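Local coordinates for lipoprotein LpqN (Mycobacterium tuberculosis, PDB 6E5F) that supports cell envelope biogenesis, interacts with periplasmic loops of the mycolate transporters MmpL3 and MmpL11, and binds a dodecyl trehaloside, at residues G56-I61 and L145-G150; Q185-I190 and V198-A203; P88-W93 and G105-T110; D117-V122 and T210-D215; H69-P74 and K127-I132. One frame throughout, in Å; residues are numbered along the deposited sequence.

Contact 1. Residues G56-I61 and L145-G150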
# COMPACT_ATOMS: atom_id res chain seq x y z
N GLY A 56 -6.08 -3.98 -16.92
CA GLY A 56 -6.91 -5.16 -16.82
C GLY A 56 -8.39 -4.84 -16.78
O GLY A 56 -8.78 -3.68 -16.88
N PRO A 57 -9.23 -5.87 -16.63
CA PRO A 57 -10.68 -5.66 -16.65
C PRO A 57 -11.27 -5.13 -15.35
O PRO A 57 -12.47 -4.81 -15.33
CB PRO A 57 -11.23 -7.05 -16.97
CG PRO A 57 -10.23 -7.98 -16.37
CD PRO A 57 -8.88 -7.30 -16.51
N ASN A 58 -10.49 -5.04 -14.28
CA ASN A 58 -11.01 -4.60 -13.00
C ASN A 58 -10.86 -3.09 -12.86
O ASN A 58 -9.82 -2.51 -13.21
CB ASN A 58 -10.26 -5.28 -11.85
CG ASN A 58 -10.39 -6.79 -11.91
OD1 ASN A 58 -11.41 -7.35 -11.53
ND2 ASN A 58 -9.34 -7.45 -12.38
N TYR A 59 -11.90 -2.45 -12.35
CA TYR A 59 -11.87 -1.02 -12.09
C TYR A 59 -10.94 -0.74 -10.92
O TYR A 59 -11.01 -1.42 -9.89
CB TYR A 59 -13.28 -0.53 -11.78
CG TYR A 59 -13.51 0.94 -12.04
CD1 TYR A 59 -13.64 1.43 -13.34
CD2 TYR A 59 -13.63 1.84 -10.99
CE1 TYR A 59 -13.85 2.77 -13.58
CE2 TYR A 59 -13.84 3.18 -11.22
CZ TYR A 59 -13.96 3.64 -12.52
OH TYR A 59 -14.18 4.98 -12.77
N THR A 60 -10.08 0.26 -11.06
CA THR A 60 -9.08 0.58 -10.05
C THR A 60 -9.35 1.96 -9.45
O THR A 60 -10.18 2.73 -9.92
CB THR A 60 -7.67 0.57 -10.66
OG1 THR A 60 -7.55 1.64 -11.60
CG2 THR A 60 -7.39 -0.76 -11.34
N ILE A 61 -8.60 2.25 -8.38
CA ILE A 61 -8.65 3.59 -7.80
C ILE A 61 -8.19 4.62 -8.82
O ILE A 61 -8.73 5.73 -8.89
CB ILE A 61 -7.81 3.63 -6.50
CG1 ILE A 61 -8.47 2.78 -5.42
CG2 ILE A 61 -7.63 5.07 -6.03
CD1 ILE A 61 -7.59 2.51 -4.20
N LEU A 145 -4.34 -4.96 -7.83
CA LEU A 145 -3.70 -6.27 -7.71
C LEU A 145 -4.39 -7.29 -8.59
O LEU A 145 -3.73 -8.14 -9.19
CB LEU A 145 -3.69 -6.74 -6.26
CG LEU A 145 -2.88 -5.97 -5.21
CD1 LEU A 145 -2.31 -6.93 -4.17
CD2 LEU A 145 -1.78 -5.12 -5.81
N LYS A 146 -5.72 -7.24 -8.66
CA LYS A 146 -6.44 -8.23 -9.46
C LYS A 146 -6.10 -8.13 -10.94
O LYS A 146 -6.34 -9.09 -11.69
CB LYS A 146 -7.95 -8.08 -9.24
CG LYS A 146 -8.40 -8.53 -7.85
CD LYS A 146 -9.86 -8.21 -7.60
CE LYS A 146 -10.78 -9.04 -8.48
NZ LYS A 146 -12.21 -8.66 -8.30
N ASN A 147 -5.54 -7.01 -11.39
CA ASN A 147 -5.12 -6.83 -12.77
C ASN A 147 -3.69 -7.30 -13.03
O ASN A 147 -3.24 -7.27 -14.18
CB ASN A 147 -5.25 -5.37 -13.19
CG ASN A 147 -6.69 -4.92 -13.33
OD1 ASN A 147 -7.60 -5.73 -13.47
ND2 ASN A 147 -6.91 -3.60 -13.29
N LEU A 148 -2.96 -7.71 -11.99
CA LEU A 148 -1.60 -8.19 -12.18
C LEU A 148 -1.60 -9.46 -13.02
O LEU A 148 -2.53 -10.27 -12.92
CB LEU A 148 -0.96 -8.48 -10.82
CG LEU A 148 0.26 -7.68 -10.35
CD1 LEU A 148 0.41 -6.33 -11.03
CD2 LEU A 148 0.17 -7.50 -8.84
N PRO A 149 -0.58 -9.68 -13.84
CA PRO A 149 -0.54 -10.89 -14.68
C PRO A 149 -0.57 -12.15 -13.85
O PRO A 149 0.29 -12.38 -13.00
CB PRO A 149 0.80 -10.75 -15.43
CG PRO A 149 1.12 -9.31 -15.39
CD PRO A 149 0.58 -8.80 -14.09
N GLY A 150 -1.58 -12.98 -14.10
CA GLY A 150 -1.70 -14.24 -13.39
C GLY A 150 -1.90 -14.09 -11.90
O GLY A 150 -1.51 -14.97 -11.13
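The side-chain amide of Asn147 grips both the backbone and the side chain of Asn58. With Asn147 CG anti to the carbonyl carbon (chi1 -70°), its OD1 accepts from Asn58 N at 3.1 Å, the donor on a lone pair in the carbonyl plane. The same OD1 takes a shorter bond from Asn58 ND2, 2.7 Å, whose donor is tilted 30° from that plane. At the other corner of the amide, Asn147 ND2 donates to Asn58 O (3.1 Å), so this amide reads both the N-H and the C=O of one residue. The three bonds fix which way the Asn147 amide is flipped. The two side chains pass in opposite directions, their amide planes 28° apart.

This surface contact ties the N-terminal end of the modelled chain, just before helix 61-66, to the exit of helix 143-146 in a protein of the Mog1p/PsbP-like clan. Around the clasp, Gly56 CA lies 3.5 Å from Asn147 OD1, and Thr60 CG2 packs 3.5 Å from Asn147 ND2. Lys146 crosses Asn58 at about a right angle, its CB 3.5 Å from Asn58 ND2, while its NZ forms a salt bridge with Asp156. Farther out, Thr60 occupies the N-cap of helix 61-66, and Leu145 packs on Gln185 of the sheet beneath.

Contact 2. Residues Q185-I190 and V198-A203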
# COMPACT_ATOMS: atom_id res chain seq x y z
N GLN A 185 -1.41 -5.48 -0.85
CA GLN A 185 -1.59 -4.05 -0.80
C GLN A 185 -2.62 -3.71 0.25
O GLN A 185 -3.74 -4.23 0.22
CB GLN A 185 -2.04 -3.52 -2.16
CG GLN A 185 -2.18 -2.01 -2.22
CD GLN A 185 -2.65 -1.55 -3.56
OE1 GLN A 185 -3.80 -1.78 -3.93
NE2 GLN A 185 -1.77 -0.89 -4.31
N LYS A 186 -2.24 -2.84 1.18
CA LYS A 186 -3.17 -2.28 2.15
C LYS A 186 -3.42 -0.83 1.76
O LYS A 186 -2.46 -0.06 1.60
CB LYS A 186 -2.63 -2.36 3.58
CG LYS A 186 -3.69 -2.02 4.63
CD LYS A 186 -3.27 -2.46 6.03
CE LYS A 186 -4.47 -2.49 6.98
NZ LYS A 186 -4.16 -3.13 8.29
N THR A 187 -4.68 -0.48 1.59
CA THR A 187 -5.09 0.88 1.25
C THR A 187 -5.83 1.45 2.46
O THR A 187 -6.76 0.83 2.97
CB THR A 187 -6.00 0.87 0.03
OG1 THR A 187 -5.29 0.36 -1.10
CG2 THR A 187 -6.50 2.28 -0.29
N VAL A 188 -5.40 2.62 2.92
CA VAL A 188 -6.00 3.28 4.07
C VAL A 188 -6.55 4.62 3.60
O VAL A 188 -5.83 5.38 2.94
CB VAL A 188 -4.98 3.50 5.20
CG1 VAL A 188 -5.67 4.02 6.45
CG2 VAL A 188 -4.20 2.22 5.49
N VAL A 189 -7.80 4.90 3.92
CA VAL A 189 -8.44 6.15 3.54
C VAL A 189 -8.48 7.07 4.76
O VAL A 189 -8.97 6.68 5.82
CB VAL A 189 -9.84 5.91 2.96
CG1 VAL A 189 -10.53 7.21 2.63
CG2 VAL A 189 -9.72 5.06 1.70
N ILE A 190 -7.96 8.27 4.59
CA ILE A 190 -7.75 9.20 5.70
C ILE A 190 -8.41 10.53 5.33
O ILE A 190 -7.74 11.42 4.79
CB ILE A 190 -6.25 9.37 6.00
CG1 ILE A 190 -5.58 8.01 6.23
CG2 ILE A 190 -6.05 10.29 7.21
CD1 ILE A 190 -4.06 8.06 6.09
N VAL A 198 -4.90 9.07 0.79
CA VAL A 198 -4.92 7.64 0.53
C VAL A 198 -3.50 7.12 0.70
O VAL A 198 -2.59 7.48 -0.07
CB VAL A 198 -5.45 7.32 -0.87
CG1 VAL A 198 -5.47 5.79 -1.10
CG2 VAL A 198 -6.84 7.93 -1.08
N LEU A 199 -3.30 6.28 1.70
CA LEU A 199 -2.03 5.61 1.94
C LEU A 199 -2.12 4.22 1.34
O LEU A 199 -3.10 3.51 1.57
CB LEU A 199 -1.76 5.49 3.43
CG LEU A 199 -0.55 4.66 3.86
CD1 LEU A 199 0.73 5.38 3.51
CD2 LEU A 199 -0.62 4.34 5.35
N GLN A 200 -1.12 3.84 0.56
CA GLN A 200 -1.03 2.47 0.07
C GLN A 200 0.30 1.89 0.52
O GLN A 200 1.35 2.53 0.39
CB GLN A 200 -1.22 2.39 -1.45
CG GLN A 200 -2.65 2.76 -1.87
CD GLN A 200 -2.98 2.36 -3.29
OE1 GLN A 200 -2.29 2.72 -4.24
NE2 GLN A 200 -4.06 1.59 -3.45
N LEU A 201 0.23 0.69 1.08
CA LEU A 201 1.41 -0.08 1.46
C LEU A 201 1.48 -1.28 0.52
O LEU A 201 0.57 -2.11 0.51
CB LEU A 201 1.34 -0.51 2.92
CG LEU A 201 1.16 0.62 3.94
CD1 LEU A 201 1.00 0.05 5.34
CD2 LEU A 201 2.31 1.61 3.90
N ASN A 202 2.54 -1.34 -0.27
CA ASN A 202 2.70 -2.34 -1.32
C ASN A 202 3.81 -3.30 -0.90
O ASN A 202 4.98 -2.91 -0.86
CB ASN A 202 3.06 -1.66 -2.64
CG ASN A 202 1.95 -0.80 -3.19
OD1 ASN A 202 0.78 -1.06 -2.96
ND2 ASN A 202 2.31 0.24 -3.93
N ALA A 203 3.44 -4.54 -0.59
CA ALA A 203 4.41 -5.55 -0.19
C ALA A 203 4.71 -6.48 -1.36
O ALA A 203 3.80 -6.84 -2.11
CB ALA A 203 3.86 -6.37 0.99
O HOH W 1 -4.99 0.06 -5.75
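Lys186 and Leu201 exchange a pair of backbone hydrogen bonds, Lys186 N to Leu201 O and Leu201 N to Lys186 O (2.8 Å for the latter). Val188 and Leu199 do the same, which makes these the hydrogen-bonded pairs of an antiparallel ladder whose strand axes run at 170°. In the alternating non-hydrogen-bonded pairs the CA-H groups point at carbonyls, as in Gln185 CA to Leu201 O.

Polar side chains form a second network on the face of Gln185, Thr187, Gln200 and Asn202. Gln185 CG stands anti to the backbone N (chi1 -177°), and the extended chain runs side by side with Asn202, so that Gln185 NE2 donates to Asn202 OD1 at 2.9 Å. That NE2 also donates to Glu144 OE2, so both partners fix the flip of the amide. Gln200 likewise lies alongside Thr187, its NE2 reaching Thr187 OG1 at 2.9 Å with an angle of 164° at the hydrogen. A water joins the two glutamines: it receives from Gln200 NE2 (2.9 Å) and lies 2.8 Å from Gln185 OE1, to which it can donate.

Among apolar contacts, Thr187 CG2 touches Val198 CG1 at 3.7 Å on the polar face, whereas Val188 CG2 meets Leu199 CD2 more loosely, at 4.2 Å, on the other; Val198 and Val189 also pack against helix 134-140.

The arrangement is the long antiparallel beta hairpin of strands 179-192 and 195-206 in the central sheet. The face of Lys186, Val188, Leu199 and Leu201, where Lys186 NZ is salt-bridged to Asp221, adjoins the lipid site: the side chain of Leu201 lies about 4 Å from the bound dodecyl trehaloside, which Ala203 touches.

Contact 3. Residues P88-W93 and G105-T110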
# COMPACT_ATOMS: atom_id res chain seq x y z
N PRO A 88 6.14 1.63 11.66
CA PRO A 88 7.26 1.02 12.38
C PRO A 88 8.26 0.40 11.41
O PRO A 88 7.94 0.06 10.27
CB PRO A 88 6.59 -0.06 13.23
CG PRO A 88 5.44 -0.50 12.39
CD PRO A 88 4.95 0.75 11.69
N VAL A 89 9.49 0.25 11.90
CA VAL A 89 10.53 -0.48 11.19
C VAL A 89 10.73 -1.80 11.93
O VAL A 89 11.41 -1.82 12.96
CB VAL A 89 11.83 0.32 11.10
CG1 VAL A 89 12.90 -0.49 10.38
CG2 VAL A 89 11.60 1.64 10.40
N PRO A 90 10.17 -2.91 11.45
CA PRO A 90 10.32 -4.18 12.17
C PRO A 90 11.79 -4.58 12.29
O PRO A 90 12.65 -4.12 11.54
CB PRO A 90 9.54 -5.18 11.31
CG PRO A 90 8.59 -4.34 10.51
CD PRO A 90 9.31 -3.05 10.26
N ASP A 91 12.05 -5.45 13.26
CA ASP A 91 13.41 -5.95 13.45
C ASP A 91 13.88 -6.68 12.20
O ASP A 91 13.10 -7.38 11.54
CB ASP A 91 13.45 -6.89 14.65
CG ASP A 91 13.24 -6.16 15.96
OD1 ASP A 91 13.64 -4.98 16.06
OD2 ASP A 91 12.68 -6.76 16.90
N ASP A 92 15.15 -6.51 11.87
CA ASP A 92 15.80 -7.07 10.69
C ASP A 92 15.39 -6.37 9.40
O ASP A 92 15.83 -6.78 8.32
CB ASP A 92 15.62 -8.58 10.55
CG ASP A 92 16.27 -9.36 11.68
OD1 ASP A 92 17.24 -8.84 12.27
OD2 ASP A 92 15.81 -10.48 11.98
N TRP A 93 14.55 -5.34 9.46
CA TRP A 93 14.24 -4.49 8.32
C TRP A 93 14.94 -3.15 8.50
O TRP A 93 15.23 -2.73 9.63
CB TRP A 93 12.74 -4.26 8.20
CG TRP A 93 11.96 -5.49 7.84
CD1 TRP A 93 11.75 -6.59 8.62
CD2 TRP A 93 11.28 -5.75 6.60
NE1 TRP A 93 10.98 -7.51 7.95
CE2 TRP A 93 10.68 -7.02 6.71
CE3 TRP A 93 11.11 -5.03 5.42
CZ2 TRP A 93 9.94 -7.58 5.68
CZ3 TRP A 93 10.38 -5.59 4.40
CH2 TRP A 93 9.80 -6.86 4.53
N GLY A 105 8.62 6.56 1.24
CA GLY A 105 9.49 5.70 2.01
C GLY A 105 9.02 4.26 1.99
O GLY A 105 8.12 3.86 1.26
N GLY A 106 9.68 3.46 2.83
CA GLY A 106 9.35 2.06 2.92
C GLY A 106 10.34 1.35 3.82
O GLY A 106 11.10 1.97 4.57
N ILE A 107 10.30 0.02 3.74
CA ILE A 107 11.22 -0.83 4.49
C ILE A 107 11.67 -1.96 3.57
O ILE A 107 10.92 -2.42 2.71
CB ILE A 107 10.59 -1.39 5.78
CG1 ILE A 107 9.27 -2.08 5.48
CG2 ILE A 107 10.40 -0.27 6.79
CD1 ILE A 107 8.65 -2.79 6.67
N VAL A 108 12.91 -2.40 3.77
CA VAL A 108 13.48 -3.52 3.04
C VAL A 108 14.08 -4.49 4.04
O VAL A 108 14.64 -4.08 5.07
CB VAL A 108 14.53 -3.05 2.01
CG1 VAL A 108 15.67 -2.31 2.69
CG2 VAL A 108 15.07 -4.24 1.23
N TYR A 109 13.95 -5.78 3.76
CA TYR A 109 14.48 -6.82 4.64
C TYR A 109 15.99 -6.93 4.48
O TYR A 109 16.49 -6.97 3.35
CB TYR A 109 13.81 -8.15 4.31
CG TYR A 109 14.08 -9.26 5.29
CD1 TYR A 109 13.75 -9.13 6.63
CD2 TYR A 109 14.66 -10.46 4.88
CE1 TYR A 109 13.99 -10.15 7.53
CE2 TYR A 109 14.91 -11.48 5.77
CZ TYR A 109 14.57 -11.32 7.10
OH TYR A 109 14.81 -12.33 8.00
N THR A 110 16.71 -6.98 5.60
CA THR A 110 18.16 -6.91 5.59
C THR A 110 18.84 -8.27 5.48
O THR A 110 20.07 -8.33 5.48
CB THR A 110 18.67 -6.20 6.86
OG1 THR A 110 18.34 -6.99 8.01
CG2 THR A 110 18.05 -4.82 6.98
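Trp93 CG lies anti to the carbonyl carbon (chi1 -67°) and Tyr109 CG anti to the backbone N (chi1 -171°), and from these positions the two side chains cross at about a right angle. The Tyr109 CB then sits over the six-membered ring of Trp93, 4.0 Å from its centroid and only 4° off the normal, a clear CH-pi contact. The rings themselves meet obliquely, neither stacked nor edge-to-face, with Tyr109 CD1 3.7 Å from Trp93 CE2. Ile107 CD1 lies over the opposite face of the indole, toward the rim, and Ile107 CG1 approaches Trp93 CE3 obliquely at 3.5 Å. With Ile107 CD1 and Tyr109 CD1 over opposite faces, the indole is held between two strand side chains. Separately, Ile107 CD1 touches Pro90 CD at 3.7 Å.

Polar contacts gather at Asp92 O. It accepts from Thr110 N at 2.9 Å, nearly along the C=O axis, and from Thr110 OG1 at a very short 2.5 Å, the hydroxyl standing above the carbonyl plane. A type II turn from Pro90 to Trp93, closed by Trp93 N to Pro90 O (3.1 Å), presents this carbonyl.

Trp93 and Tyr109 are a non-hydrogen-bonded antiparallel pair at the open end of the hairpin of strands 93-96 and 106-109 in the main sheet, covered by helix 210-223 through Thr212, which both side chains touch, and Ala216, which meets Trp93.

Contact 4. Residues D117-V122 and T210-D215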
# COMPACT_ATOMS: atom_id res chain seq x y z
N ASP A 117 16.94 -8.98 -5.00
CA ASP A 117 15.48 -9.08 -5.01
C ASP A 117 14.99 -9.30 -3.58
O ASP A 117 14.42 -10.36 -3.27
CB ASP A 117 15.04 -10.21 -5.93
CG ASP A 117 13.56 -10.15 -6.27
OD1 ASP A 117 12.88 -9.23 -5.79
OD2 ASP A 117 13.09 -11.03 -7.03
N PRO A 118 15.19 -8.33 -2.70
CA PRO A 118 14.83 -8.51 -1.29
C PRO A 118 13.36 -8.24 -1.06
O PRO A 118 12.73 -7.46 -1.79
CB PRO A 118 15.69 -7.45 -0.59
CG PRO A 118 15.78 -6.35 -1.59
CD PRO A 118 15.85 -7.03 -2.94
N PRO A 119 12.76 -8.85 -0.03
CA PRO A 119 11.40 -8.46 0.36
C PRO A 119 11.35 -6.99 0.72
O PRO A 119 12.24 -6.47 1.39
CB PRO A 119 11.11 -9.35 1.58
CG PRO A 119 12.04 -10.50 1.45
CD PRO A 119 13.28 -9.96 0.79
N THR A 120 10.29 -6.32 0.27
CA THR A 120 10.13 -4.90 0.52
C THR A 120 8.66 -4.58 0.78
O THR A 120 7.76 -5.25 0.27
CB THR A 120 10.58 -4.05 -0.69
OG1 THR A 120 9.74 -4.35 -1.82
CG2 THR A 120 12.03 -4.33 -1.03
N ILE A 121 8.44 -3.54 1.58
CA ILE A 121 7.13 -2.93 1.75
C ILE A 121 7.32 -1.43 1.51
O ILE A 121 8.05 -0.77 2.26
CB ILE A 121 6.52 -3.22 3.12
CG1 ILE A 121 6.41 -4.73 3.33
CG2 ILE A 121 5.15 -2.55 3.25
CD1 ILE A 121 5.87 -5.15 4.69
N VAL A 122 6.68 -0.92 0.48
CA VAL A 122 6.85 0.46 0.02
C VAL A 122 5.55 1.21 0.25
O VAL A 122 4.46 0.67 0.06
CB VAL A 122 7.27 0.50 -1.46
CG1 VAL A 122 7.08 1.87 -2.04
CG2 VAL A 122 8.72 0.04 -1.60
N THR A 210 7.56 -15.47 1.65
CA THR A 210 6.23 -15.00 2.01
C THR A 210 6.11 -14.71 3.50
O THR A 210 5.52 -13.70 3.89
CB THR A 210 5.20 -16.05 1.59
OG1 THR A 210 5.13 -16.13 0.16
CG2 THR A 210 3.83 -15.70 2.13
N MET A 211 6.66 -15.59 4.34
CA MET A 211 6.50 -15.42 5.78
C MET A 211 7.20 -14.16 6.28
O MET A 211 6.75 -13.55 7.26
CB MET A 211 7.03 -16.64 6.53
CG MET A 211 6.73 -16.62 8.03
SD MET A 211 4.96 -16.78 8.40
CE MET A 211 4.64 -18.42 7.78
N THR A 212 8.29 -13.76 5.63
CA THR A 212 8.96 -12.51 6.01
C THR A 212 8.02 -11.33 5.86
O THR A 212 7.97 -10.44 6.72
CB THR A 212 10.22 -12.32 5.18
OG1 THR A 212 11.03 -13.50 5.25
CG2 THR A 212 11.02 -11.13 5.69
N LEU A 213 7.26 -11.28 4.76
CA LEU A 213 6.27 -10.22 4.58
C LEU A 213 5.21 -10.28 5.66
O LEU A 213 4.82 -9.25 6.23
CB LEU A 213 5.61 -10.33 3.21
CG LEU A 213 6.45 -10.03 1.97
CD1 LEU A 213 5.58 -10.13 0.73
CD2 LEU A 213 7.09 -8.65 2.06
N MET A 214 4.69 -11.48 5.94
CA MET A 214 3.59 -11.60 6.89
C MET A 214 4.02 -11.15 8.28
O MET A 214 3.25 -10.48 8.99
CB MET A 214 3.08 -13.04 6.92
CG MET A 214 2.63 -13.55 5.55
SD MET A 214 1.76 -15.12 5.58
CE MET A 214 0.25 -14.65 6.41
N ASP A 215 5.24 -11.49 8.70
CA ASP A 215 5.73 -11.04 9.99
C ASP A 215 5.78 -9.52 10.06
O ASP A 215 5.33 -8.91 11.04
CB ASP A 215 7.12 -11.63 10.26
CG ASP A 215 7.08 -13.12 10.52
OD1 ASP A 215 6.01 -13.63 10.91
OD2 ASP A 215 8.13 -13.78 10.34
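Leu213 carries the apolar part of the contact through a single methyl. Its CD2 lies 4.1 Å from Pro119 CB and 4.2 Å from Ile121 CG1; these are alternate residues, both pointing toward the helix, with Thr120 between them pointing away. At Leu213 the CG is set anti to the carbonyl carbon (chi1 -69°), and from there CD2 reaches the strand although the CB itself does not point straight at it. The Ile121 and Leu213 side chains run antiparallel alongside one another. A looser van der Waals approach, Pro119 CG to Thr212 CG2 at 4.4 Å, extends the contact one residue back along the helix.

The polar atom nearest Leu213 CD2 is a backbone carbonyl, Thr120 O at 3.9 Å, so the methyl lies against the strand backbone. Thr120 is itself backbone-bonded to Asp204 of the neighbouring strand. With 174 Å² buried in all and CA atoms no closer than 6.9 Å (Pro119 to Leu213), the packing is modest in extent and the helix stands one side-chain layer above the strand.

This is helix-on-sheet packing: helix 210-223 lies over the start of strand 120-130, and Leu213 also touches Ala205 and Trp93.

The lipid site adds a further kind of contact. Met214 leaves the helix on the side away from the strand and touches the bound dodecyl trehaloside, while the Ile121 side chain comes to about 4 Å from it. At the N-terminal end of the helix, Thr210 OG1 is hydrogen-bonded to Asp207 O and to the hydroxyl of Thr182, another residue of the pocket.

Contact 5. Residues H69-P74 and K127-I132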
# COMPACT_ATOMS: atom_id res chain seq x y z
N HIS A 69 -14.20 14.31 -11.16
CA HIS A 69 -13.57 15.61 -10.92
C HIS A 69 -12.77 15.52 -9.62
O HIS A 69 -13.10 16.11 -8.59
CB HIS A 69 -14.61 16.71 -10.87
CG HIS A 69 -15.29 16.95 -12.18
ND1 HIS A 69 -16.60 17.34 -12.28
CD2 HIS A 69 -14.82 16.87 -13.45
CE1 HIS A 69 -16.92 17.48 -13.55
NE2 HIS A 69 -15.86 17.20 -14.28
N ILE A 70 -11.69 14.75 -9.69
CA ILE A 70 -10.83 14.48 -8.55
C ILE A 70 -9.41 14.86 -8.92
O ILE A 70 -8.88 14.40 -9.94
CB ILE A 70 -10.89 13.00 -8.13
CG1 ILE A 70 -12.32 12.62 -7.72
CG2 ILE A 70 -9.91 12.73 -7.01
CD1 ILE A 70 -12.53 11.13 -7.51
N GLN A 71 -8.79 15.69 -8.10
CA GLN A 71 -7.40 16.05 -8.25
C GLN A 71 -6.56 15.18 -7.32
O GLN A 71 -6.88 15.05 -6.14
CB GLN A 71 -7.20 17.52 -7.89
CG GLN A 71 -5.78 18.01 -8.02
CD GLN A 71 -5.63 19.44 -7.57
OE1 GLN A 71 -5.56 20.35 -8.38
NE2 GLN A 71 -5.60 19.64 -6.26
N GLU A 72 -5.51 14.58 -7.87
CA GLU A 72 -4.59 13.75 -7.11
C GLU A 72 -3.22 14.42 -7.10
O GLU A 72 -2.68 14.76 -8.16
CB GLU A 72 -4.47 12.36 -7.72
CG GLU A 72 -3.44 11.48 -7.02
CD GLU A 72 -3.30 10.12 -7.67
OE1 GLU A 72 -2.93 9.16 -6.96
OE2 GLU A 72 -3.55 10.01 -8.89
N THR A 73 -2.65 14.59 -5.91
CA THR A 73 -1.32 15.15 -5.79
C THR A 73 -0.49 14.27 -4.85
O THR A 73 -0.99 13.78 -3.84
CB THR A 73 -1.35 16.60 -5.29
OG1 THR A 73 -1.94 16.65 -3.99
CG2 THR A 73 -2.15 17.48 -6.25
N PRO A 74 0.77 14.03 -5.20
CA PRO A 74 1.61 13.22 -4.32
C PRO A 74 1.90 13.96 -3.03
O PRO A 74 2.00 15.19 -3.00
CB PRO A 74 2.89 13.02 -5.14
CG PRO A 74 2.95 14.21 -6.02
CD PRO A 74 1.53 14.55 -6.35
N LYS A 127 -2.97 12.74 -2.06
CA LYS A 127 -3.98 13.65 -1.57
C LYS A 127 -5.02 13.80 -2.67
O LYS A 127 -4.68 14.19 -3.80
CB LYS A 127 -3.37 15.01 -1.24
CG LYS A 127 -4.36 16.03 -0.71
CD LYS A 127 -3.65 17.36 -0.43
CE LYS A 127 -4.56 18.37 0.21
NZ LYS A 127 -3.84 19.65 0.46
N LEU A 128 -6.27 13.46 -2.36
CA LEU A 128 -7.36 13.55 -3.31
C LEU A 128 -8.31 14.66 -2.87
O LEU A 128 -8.73 14.69 -1.71
CB LEU A 128 -8.12 12.22 -3.38
CG LEU A 128 -7.28 10.99 -3.70
CD1 LEU A 128 -8.16 9.76 -3.83
CD2 LEU A 128 -6.47 11.20 -4.97
N THR A 129 -8.62 15.57 -3.78
CA THR A 129 -9.58 16.63 -3.52
C THR A 129 -10.60 16.66 -4.64
O THR A 129 -10.38 16.15 -5.74
CB THR A 129 -8.89 18.00 -3.41
OG1 THR A 129 -8.10 18.24 -4.57
CG2 THR A 129 -8.00 18.05 -2.17
N GLY A 130 -11.74 17.28 -4.35
CA GLY A 130 -12.80 17.41 -5.33
C GLY A 130 -13.96 16.50 -5.04
O GLY A 130 -14.40 16.37 -3.89
N ASP A 131 -14.47 15.85 -6.09
CA ASP A 131 -15.67 15.01 -5.98
C ASP A 131 -15.25 13.59 -5.58
O ASP A 131 -15.39 12.63 -6.34
CB ASP A 131 -16.43 15.01 -7.30
CG ASP A 131 -17.80 14.39 -7.19
OD1 ASP A 131 -18.31 14.26 -6.06
OD2 ASP A 131 -18.37 14.03 -8.24
N ILE A 132 -14.75 13.48 -4.36
CA ILE A 132 -14.13 12.26 -3.86
C ILE A 132 -15.00 11.68 -2.75
O ILE A 132 -15.36 12.39 -1.80
CB ILE A 132 -12.69 12.54 -3.38
CG1 ILE A 132 -12.04 11.26 -2.83
CG2 ILE A 132 -12.66 13.64 -2.33
CD1 ILE A 132 -11.66 10.29 -3.90
O HOH W 2 -16.99 13.88 -10.60
O HOH W 3 -5.18 17.02 -4.44
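Gln71 and Thr129, and likewise Thr73 and Lys127, exchange paired backbone hydrogen bonds of 2.9 to 3.0 Å between N and O, in a ladder whose axes run at 157°. Strand 70-74 thus pairs antiparallel with the far end of strand 120-130 in the main sheet. The ladder closes with Asp131 N to His69 O at 2.9 Å, nearly straight at the hydrogen, where Asp131 centres an inverse gamma turn. Gly130 CA makes a CA-H...O contact of 3.5 Å with His69 O at this bend, where a CB would clash with His69 O and with the preceding carbonyl.

On the face toward helix 61-66, Glu72 lies alongside Leu128, its CB 3.6 Å from Leu128 CD2. The isoleucines meet separately: Ile70 CD1 comes to 3.8 Å from Ile132 CD1 as the two side chains cross at about a right angle, and Tyr64 touches both. On the other face Gln71 runs beside Thr129, and Thr73 beside the fully extended Lys127. One water there receives from Gln71 NE2 and gives to Lys127 O at 2.9 Å. At the opposite end of the pairing a second water takes the N-H of His69 and donates to Asp131 OD2 at 2.7 Å.

Contact 2 is the innermost, its centre about 4 Å from the chain centre, and pairs strand bonding with a side-chain polar network. Contacts 1 and 5 lie at the surface: contact 1 rests on asparagine amides, contact 5 on backbone bonds with waters at its margins. Contacts 3 and 4 share one side of the molecule, centres about 9 Å apart: strand 106-109 bonds to strand 120-130, and Thr212 meets Tyr109. Strand 120-130 serves contact 4 at its start and contact 5 at its end, about 30 Å between centres. Contact 2 touches contact 4 through Ala203 and Leu213, contact 5 through Val198 and Leu128, and contact 1 by packing alone. Aromatic packing distinguishes contact 3, apolar packing through Leu213 CD2 contact 4.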